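Local coordinates for lipoprotein (Clostridioides difficile, PDB 7RAG), which binds the CwlD amidase as the GerS lipoprotein and allosterically activates it during spore formation, at the interface of chains A and B and the interface of chains A and C. Coordinates in Å, arbitrary orientation; residue numbers count along the deposited sequence, not the author numbering. Chains: chain A, Lipoprotein; chain B/C, Germination-specific N-acetylmuramoyl-L-alanine amidase, Autolysin.

Contact 1: the interface of chains A and B. Residues chain A 33, 35, 38-40, 42; chain B 53, 57.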
loop_
_atom_site.group_PDB
_atom_site.type_symbol
_atom_site.label_atom_id
_atom_site.label_comp_id
_atom_site.label_asym_id
_atom_site.label_seq_id
_atom_site.Cartn_x
_atom_site.Cartn_y
_atom_site.Cartn_z
ATOM N N VAL A 33 29.911 3.091 -5.013
ATOM C CA VAL A 33 29.360 3.795 -6.166
ATOM C C VAL A 33 30.415 4.754 -6.667
ATOM O O VAL A 33 31.004 5.499 -5.876
ATOM C CB VAL A 33 28.061 4.542 -5.817
ATOM C CG1 VAL A 33 27.463 5.192 -7.067
ATOM C CG2 VAL A 33 27.053 3.574 -5.157
ATOM N N GLY A 35 30.985 7.633 -9.329
ATOM C CA GLY A 35 30.603 8.595 -10.363
ATOM C C GLY A 35 31.831 9.166 -11.059
ATOM O O GLY A 35 32.749 8.406 -11.386
ATOM N N SER A 38 35.235 11.123 -6.499
ATOM C CA SER A 38 35.566 10.071 -5.545
ATOM C C SER A 38 34.442 9.036 -5.452
ATOM O O SER A 38 33.266 9.397 -5.468
ATOM C CB SER A 38 35.819 10.677 -4.164
ATOM O OG SER A 38 36.787 11.719 -4.249
ATOM N N PRO A 39 34.769 7.752 -5.321
ATOM C CA PRO A 39 33.744 6.774 -4.959
ATOM C C PRO A 39 33.130 7.124 -3.609
ATOM O O PRO A 39 33.650 7.942 -2.847
ATOM C CB PRO A 39 34.505 5.442 -4.906
ATOM C CG PRO A 39 35.926 5.796 -4.821
ATOM C CD PRO A 39 36.103 7.144 -5.457
ATOM N N HIS A 40 31.956 6.551 -3.361
ATOM C CA HIS A 40 31.247 6.700 -2.102
ATOM C C HIS A 40 30.796 5.317 -1.665
ATOM O O HIS A 40 30.509 4.451 -2.499
ATOM C CB HIS A 40 30.041 7.635 -2.248
ATOM C CG HIS A 40 29.747 8.444 -1.025
ATOM N ND1 HIS A 40 30.423 9.609 -0.726
ATOM C CD2 HIS A 40 28.849 8.266 -0.028
ATOM C CE1 HIS A 40 29.954 10.112 0.403
ATOM N NE2 HIS A 40 28.996 9.318 0.848
ATOM N N TYR A 42 28.362 2.730 0.892
ATOM C CA TYR A 42 27.115 2.621 1.615
ATOM C C TYR A 42 27.041 1.227 2.204
ATOM O O TYR A 42 27.631 0.294 1.659
ATOM C CB TYR A 42 25.922 2.861 0.700
ATOM C CG TYR A 42 26.009 4.151 -0.049
ATOM C CD1 TYR A 42 25.431 5.305 0.458
ATOM C CD2 TYR A 42 26.654 4.214 -1.277
ATOM C CE1 TYR A 42 25.505 6.492 -0.227
ATOM C CE2 TYR A 42 26.726 5.389 -1.970
ATOM C CZ TYR A 42 26.155 6.531 -1.438
ATOM O OH TYR A 42 26.239 7.713 -2.141
ATOM N N ARG B 53 23.257 13.596 -3.397
ATOM C CA ARG B 53 24.077 12.551 -3.988
ATOM C C ARG B 53 23.951 11.243 -3.210
ATOM O O ARG B 53 23.810 10.165 -3.799
ATOM C CB ARG B 53 25.540 13.032 -4.026
ATOM C CG ARG B 53 26.510 12.090 -4.703
ATOM C CD ARG B 53 27.117 11.104 -3.703
ATOM N NE ARG B 53 28.336 10.479 -4.204
ATOM C CZ ARG B 53 29.546 11.008 -4.084
ATOM N NH1 ARG B 53 29.685 12.178 -3.464
ATOM N NH2 ARG B 53 30.608 10.363 -4.565
ATOM N N GLU B 57 22.398 7.880 -4.964
ATOM C CA GLU B 57 23.261 6.733 -5.183
ATOM C C GLU B 57 22.816 5.541 -4.349
ATOM O O GLU B 57 22.887 4.399 -4.820
ATOM C CB GLU B 57 24.712 7.091 -4.880
ATOM C CG GLU B 57 25.268 8.172 -5.793
ATOM C CD GLU B 57 26.790 8.229 -5.832
ATOM O OE1 GLU B 57 27.448 7.864 -4.817
ATOM O OE2 GLU B 57 27.340 8.646 -6.901
HETATM O O HOH W 1 30.155 7.958 -6.469
#
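A:Val33 and A:Tyr42, near the tip of the hairpin of strands 24-33 and 40-58, receive B:Glu57 from amidase helix 41-58 in this lipoprotein-amidase interface of the deposited complex. Methyl CG1 of A:Val33, turned anti to the backbone N (chi1 -176°), packs against the carboxylate carbon CD of B:Glu57 at 3.3 Å. From the other strand A:Tyr42 crosses the glutamate at about a right angle, its CZ 3.8 Å from B:Glu57 CB. Further out, the imidazole of A:His40 lies over one face of the B:Arg53 guanidinium, ND1 3.7 Å from CZ, with the two planes turned 39° apart. Around these contacts runs the polar rim. The phenol OH of A:Tyr42 donates to B:Glu57 OE1 at 2.9 Å, on the anti side of the carboxylate. The same oxygen takes a salt-bridging hydrogen bond from B:Arg53 NE at 2.8 Å, which arrives from above the carboxylate plane; the arginine probably helps position the glutamate one helical turn on. The carbonyl oxygen of A:Ser38 sits at the guanidinium edge, but the N-H of B:Arg53 NH2 points away from it. Water 1 bridges the chains, bonded to A:Val33 O, A:Gly35 N, B:Arg53 NH2 and, at 2.9 Å, B:Glu57 OE2.

Contact 2: the interface of chains A and C. Residues chain A 87-90; chain C 203, 206-207, 210.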
loop_
_atom_site.group_PDB
_atom_site.type_symbol
_atom_site.label_atom_id
_atom_site.label_comp_id
_atom_site.label_asym_id
_atom_site.label_seq_id
_atom_site.Cartn_x
_atom_site.Cartn_y
_atom_site.Cartn_z
ATOM N N VAL A 87 -9.980 1.779 -0.029
ATOM C CA VAL A 87 -9.660 1.973 1.374
ATOM C C VAL A 87 -8.590 0.961 1.765
ATOM O O VAL A 87 -8.664 -0.223 1.415
ATOM C CB VAL A 87 -10.912 1.891 2.282
ATOM C CG1 VAL A 87 -12.148 2.302 1.501
ATOM C CG2 VAL A 87 -11.077 0.530 2.894
ATOM N N GLU A 88 -7.571 1.463 2.455
ATOM C CA GLU A 88 -6.453 0.690 2.963
ATOM C C GLU A 88 -6.646 0.505 4.461
ATOM O O GLU A 88 -6.890 1.483 5.178
ATOM C CB GLU A 88 -5.147 1.423 2.684
ATOM C CG GLU A 88 -3.925 0.552 2.586
ATOM C CD GLU A 88 -2.647 1.371 2.480
ATOM O OE1 GLU A 88 -2.705 2.621 2.632
ATOM O OE2 GLU A 88 -1.584 0.755 2.254
ATOM N N LEU A 89 -6.557 -0.735 4.924
ATOM C CA LEU A 89 -6.748 -1.118 6.313
ATOM C C LEU A 89 -5.571 -1.960 6.769
ATOM O O LEU A 89 -4.922 -2.624 5.956
ATOM C CB LEU A 89 -8.038 -1.923 6.516
ATOM C CG LEU A 89 -9.360 -1.321 6.055
ATOM C CD1 LEU A 89 -10.495 -2.107 6.636
ATOM C CD2 LEU A 89 -9.458 0.103 6.496
ATOM N N PRO A 90 -5.272 -1.961 8.066
ATOM C CA PRO A 90 -4.179 -2.802 8.564
ATOM C C PRO A 90 -4.600 -4.261 8.708
ATOM O O PRO A 90 -5.748 -4.570 9.042
ATOM C CB PRO A 90 -3.850 -2.180 9.930
ATOM C CG PRO A 90 -4.592 -0.863 9.972
ATOM C CD PRO A 90 -5.775 -1.044 9.106
ATOM N N ILE C 203 -17.676 0.404 5.530
ATOM C CA ILE C 203 -16.299 0.844 5.721
ATOM C C ILE C 203 -16.093 1.327 7.151
ATOM O O ILE C 203 -15.058 1.053 7.762
ATOM C CB ILE C 203 -15.923 1.912 4.677
ATOM C CG1 ILE C 203 -15.792 1.256 3.298
ATOM C CG2 ILE C 203 -14.615 2.581 5.023
ATOM C CD1 ILE C 203 -14.878 0.044 3.302
ATOM N N GLN C 206 -15.626 -1.605 9.276
ATOM C CA GLN C 206 -14.345 -2.264 9.016
ATOM C C GLN C 206 -13.175 -1.511 9.643
ATOM O O GLN C 206 -12.252 -2.132 10.177
ATOM C CB GLN C 206 -14.137 -2.431 7.514
ATOM C CG GLN C 206 -15.105 -3.429 6.870
ATOM C CD GLN C 206 -14.737 -4.876 7.140
ATOM O OE1 GLN C 206 -14.467 -5.262 8.273
ATOM N NE2 GLN C 206 -14.705 -5.689 6.082
ATOM N N LYS C 207 -13.188 -0.180 9.589
ATOM C CA LYS C 207 -12.133 0.591 10.240
ATOM C C LYS C 207 -12.170 0.382 11.753
ATOM O O LYS C 207 -11.136 0.079 12.390
ATOM C CB LYS C 207 -12.267 2.073 9.884
ATOM C CG LYS C 207 -11.884 2.416 8.442
ATOM C CD LYS C 207 -11.949 3.933 8.204
ATOM C CE LYS C 207 -11.766 4.288 6.713
ATOM N NZ LYS C 207 -10.384 4.090 6.193
ATOM N N SER C 210 -10.663 -2.819 12.508
ATOM C CA SER C 210 -9.243 -2.979 12.213
ATOM C C SER C 210 -8.372 -2.409 13.323
ATOM O O SER C 210 -7.279 -2.935 13.580
ATOM C CB SER C 210 -8.894 -2.328 10.876
ATOM O OG SER C 210 -9.096 -0.934 10.924
#
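A:Leu89 projects from strand 85-90 of the lipoprotein, a LolA-family protein, onto the C-terminal helix 191-211 of the Amidase_3 enzyme. Its branched end is the tightly packed part: CD1 rests 3.8 Å from C:Gln206 CB, while CD2 lies 3.9 Å from CG of the next residue, C:Lys207. The leucine crosses both side chains at about a right angle. With CG anti to its own carbonyl carbon (chi1 -56°), the isobutyl group is directed at the helix. The chain of C:Lys207 runs extended past the leucine and bends at its last torsion (chi4 -71°), bringing NZ within 4.1 Å of A:Leu89 CD2. One turn earlier on the helix, C:Ile203 meets A:Val87 of the strand tip to tip, CD1 to CG2 at 3.9 Å; the valine's other methyl, CG1, also approaches CD1. Towards the helix end, the ring carbon CD of A:Pro90 touches C:Ser210 CB at 3.8 Å. The serine hydroxyl is turned back onto its own helix, where OG donates to C:Lys207 O at 2.7 Å, tilted 17° from the carbonyl plane. The looser side is marked by A:Glu88, whose side chain points away from the helix, with a mere 6 Å² of the residue hidden by the amidase.

Contact 3: the interface of chains A and C. Residues chain A 67, 78-80, 83, 85; chain C 55, 199, 203.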
loop_
_atom_site.group_PDB
_atom_site.type_symbol
_atom_site.label_atom_id
_atom_site.label_comp_id
_atom_site.label_asym_id
_atom_site.label_seq_id
_atom_site.Cartn_x
_atom_site.Cartn_y
_atom_site.Cartn_z
ATOM N N LYS A 67 -16.708 -5.225 -6.768
ATOM C CA LYS A 67 -16.110 -4.913 -5.475
ATOM C C LYS A 67 -15.101 -5.991 -5.113
ATOM O O LYS A 67 -15.245 -7.152 -5.499
ATOM C CB LYS A 67 -17.179 -4.789 -4.394
ATOM C CG LYS A 67 -18.111 -3.631 -4.654
ATOM C CD LYS A 67 -19.325 -3.694 -3.800
ATOM C CE LYS A 67 -19.936 -2.331 -3.619
ATOM N NZ LYS A 67 -20.452 -1.813 -4.882
ATOM N N VAL A 78 -9.696 -2.564 0.163
ATOM C CA VAL A 78 -11.115 -2.814 -0.023
ATOM C C VAL A 78 -11.585 -1.819 -1.072
ATOM O O VAL A 78 -11.432 -0.606 -0.891
ATOM C CB VAL A 78 -11.881 -2.669 1.303
ATOM C CG1 VAL A 78 -13.326 -3.079 1.158
ATOM C CG2 VAL A 78 -11.205 -3.489 2.379
ATOM N N LYS A 79 -12.114 -2.321 -2.179
ATOM C CA LYS A 79 -12.341 -1.505 -3.364
ATOM C C LYS A 79 -13.803 -1.555 -3.780
ATOM O O LYS A 79 -14.369 -2.646 -3.928
ATOM C CB LYS A 79 -11.450 -1.969 -4.521
ATOM C CG LYS A 79 -9.990 -1.572 -4.364
ATOM C CD LYS A 79 -9.196 -1.858 -5.608
ATOM C CE LYS A 79 -7.729 -1.496 -5.408
ATOM N NZ LYS A 79 -6.840 -2.496 -6.055
ATOM N N ASN A 80 -14.407 -0.379 -3.951
ATOM C CA ASN A 80 -15.707 -0.244 -4.609
ATOM C C ASN A 80 -15.512 0.625 -5.841
ATOM O O ASN A 80 -15.487 1.867 -5.732
ATOM C CB ASN A 80 -16.770 0.364 -3.696
ATOM C CG ASN A 80 -18.159 0.411 -4.357
ATOM O OD1 ASN A 80 -18.348 -0.092 -5.473
ATOM N ND2 ASN A 80 -19.137 0.988 -3.663
ATOM N N ILE A 83 -17.832 3.732 -7.283
ATOM C CA ILE A 83 -17.675 5.119 -6.850
ATOM C C ILE A 83 -16.193 5.449 -6.765
ATOM O O ILE A 83 -15.808 6.472 -6.184
ATOM C CB ILE A 83 -18.372 5.388 -5.502
ATOM C CG1 ILE A 83 -17.802 4.482 -4.413
ATOM C CG2 ILE A 83 -19.874 5.197 -5.624
ATOM C CD1 ILE A 83 -18.484 4.666 -3.078
ATOM N N ASP A 85 -13.718 4.109 -5.058
ATOM C CA ASP A 85 -13.230 4.178 -3.690
ATOM C C ASP A 85 -12.266 3.033 -3.407
ATOM O O ASP A 85 -12.551 1.874 -3.727
ATOM C CB ASP A 85 -14.369 4.154 -2.678
ATOM C CG ASP A 85 -13.918 4.654 -1.319
ATOM O OD1 ASP A 85 -12.913 5.406 -1.293
ATOM O OD2 ASP A 85 -14.537 4.294 -0.284
ATOM N N LEU C 55 -22.844 -6.579 1.810
ATOM C CA LEU C 55 -21.450 -6.161 1.994
ATOM C C LEU C 55 -20.766 -6.978 3.084
ATOM O O LEU C 55 -19.657 -7.485 2.896
ATOM C CB LEU C 55 -21.369 -4.667 2.326
ATOM C CG LEU C 55 -21.664 -3.762 1.126
ATOM C CD1 LEU C 55 -21.872 -2.318 1.575
ATOM C CD2 LEU C 55 -20.566 -3.862 0.085
ATOM N N TRP C 199 -22.243 1.213 1.729
ATOM C CA TRP C 199 -20.792 1.203 1.607
ATOM C C TRP C 199 -20.131 2.033 2.706
ATOM O O TRP C 199 -19.157 1.588 3.334
ATOM C CB TRP C 199 -20.389 1.728 0.236
ATOM C CG TRP C 199 -18.940 1.747 0.083
ATOM C CD1 TRP C 199 -18.120 2.833 0.158
ATOM C CD2 TRP C 199 -18.094 0.611 -0.108
ATOM N NE1 TRP C 199 -16.819 2.443 0.005
ATOM C CE2 TRP C 199 -16.775 1.082 -0.160
ATOM C CE3 TRP C 199 -18.329 -0.759 -0.253
ATOM C CZ2 TRP C 199 -15.693 0.235 -0.348
ATOM C CZ3 TRP C 199 -17.259 -1.599 -0.442
ATOM C CH2 TRP C 199 -15.956 -1.102 -0.488
ATOM N N ILE C 203 -17.676 0.404 5.530
ATOM C CA ILE C 203 -16.299 0.844 5.721
ATOM C C ILE C 203 -16.093 1.327 7.151
ATOM O O ILE C 203 -15.058 1.053 7.762
ATOM C CB ILE C 203 -15.923 1.912 4.677
ATOM C CG1 ILE C 203 -15.792 1.256 3.298
ATOM C CG2 ILE C 203 -14.615 2.581 5.023
ATOM C CD1 ILE C 203 -14.878 0.044 3.302
#
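Strands 75-80 and 85-90 of the lipoprotein, joined by the 3-10 turn 81-83, form a hairpin that receives C:Trp199 of amidase helix 191-211. The indole carries CG anti to its backbone N (chi1 179°), reaches out from the helix and lies against the hairpin. A:Asn80 CB lies over one face of the six-membered ring, 3.5 Å from C:Trp199 CZ2, in a CH-pi contact. Its amide is inclined 60° to the indole, with ND2 above the ring-fusion side. CG1 of C:Ile203, from the tryptophan's own helix, covers the opposite face; both groups are offset toward the rim. At the edge, C:Trp199 NE1, the indole N-H, donates to A:Asp85 OD2 at 3.0 Å; the bond is nearly straight, 171° at H, lies in the ring plane and uses the anti lone pair of the carboxylate. This bond should help fix the ring's rotation. A:Val78 CG1 packs on C:Trp199 CH2 at 3.7 Å, and A:Ile83 CD1 meets CD1 of the same indole. A:Lys67 slides past the indole, and its NZ donates to A:Asn80 OD1 at 2.8 Å from above the carbonyl plane, perhaps steadying the amide. In the fold, C:Trp199 meets the hairpin, while C:Leu55 on helix 41-58 meets A:Lys67 CE in the loop before strand 68-71.

Contact 2 and contact 3 form a continuous footprint on one amidase: their C-alpha centres are about 11 Å apart, and they share C:Ile203, helix 191-211 and lipoprotein strand 85-90. The C-alpha centre of contact 1 is about 42 Å from that of contact 2 and about 46 Å from that of contact 3; contact 1 lies near one end of the long strand 40-58 and engages a second amidase copy. Helix 41-58 of the enzyme takes part in both contact 1 and contact 3. In the deposited two-plus-two assembly one lipoprotein bridges two amidases; the structure alone does not show which interface carries the activation.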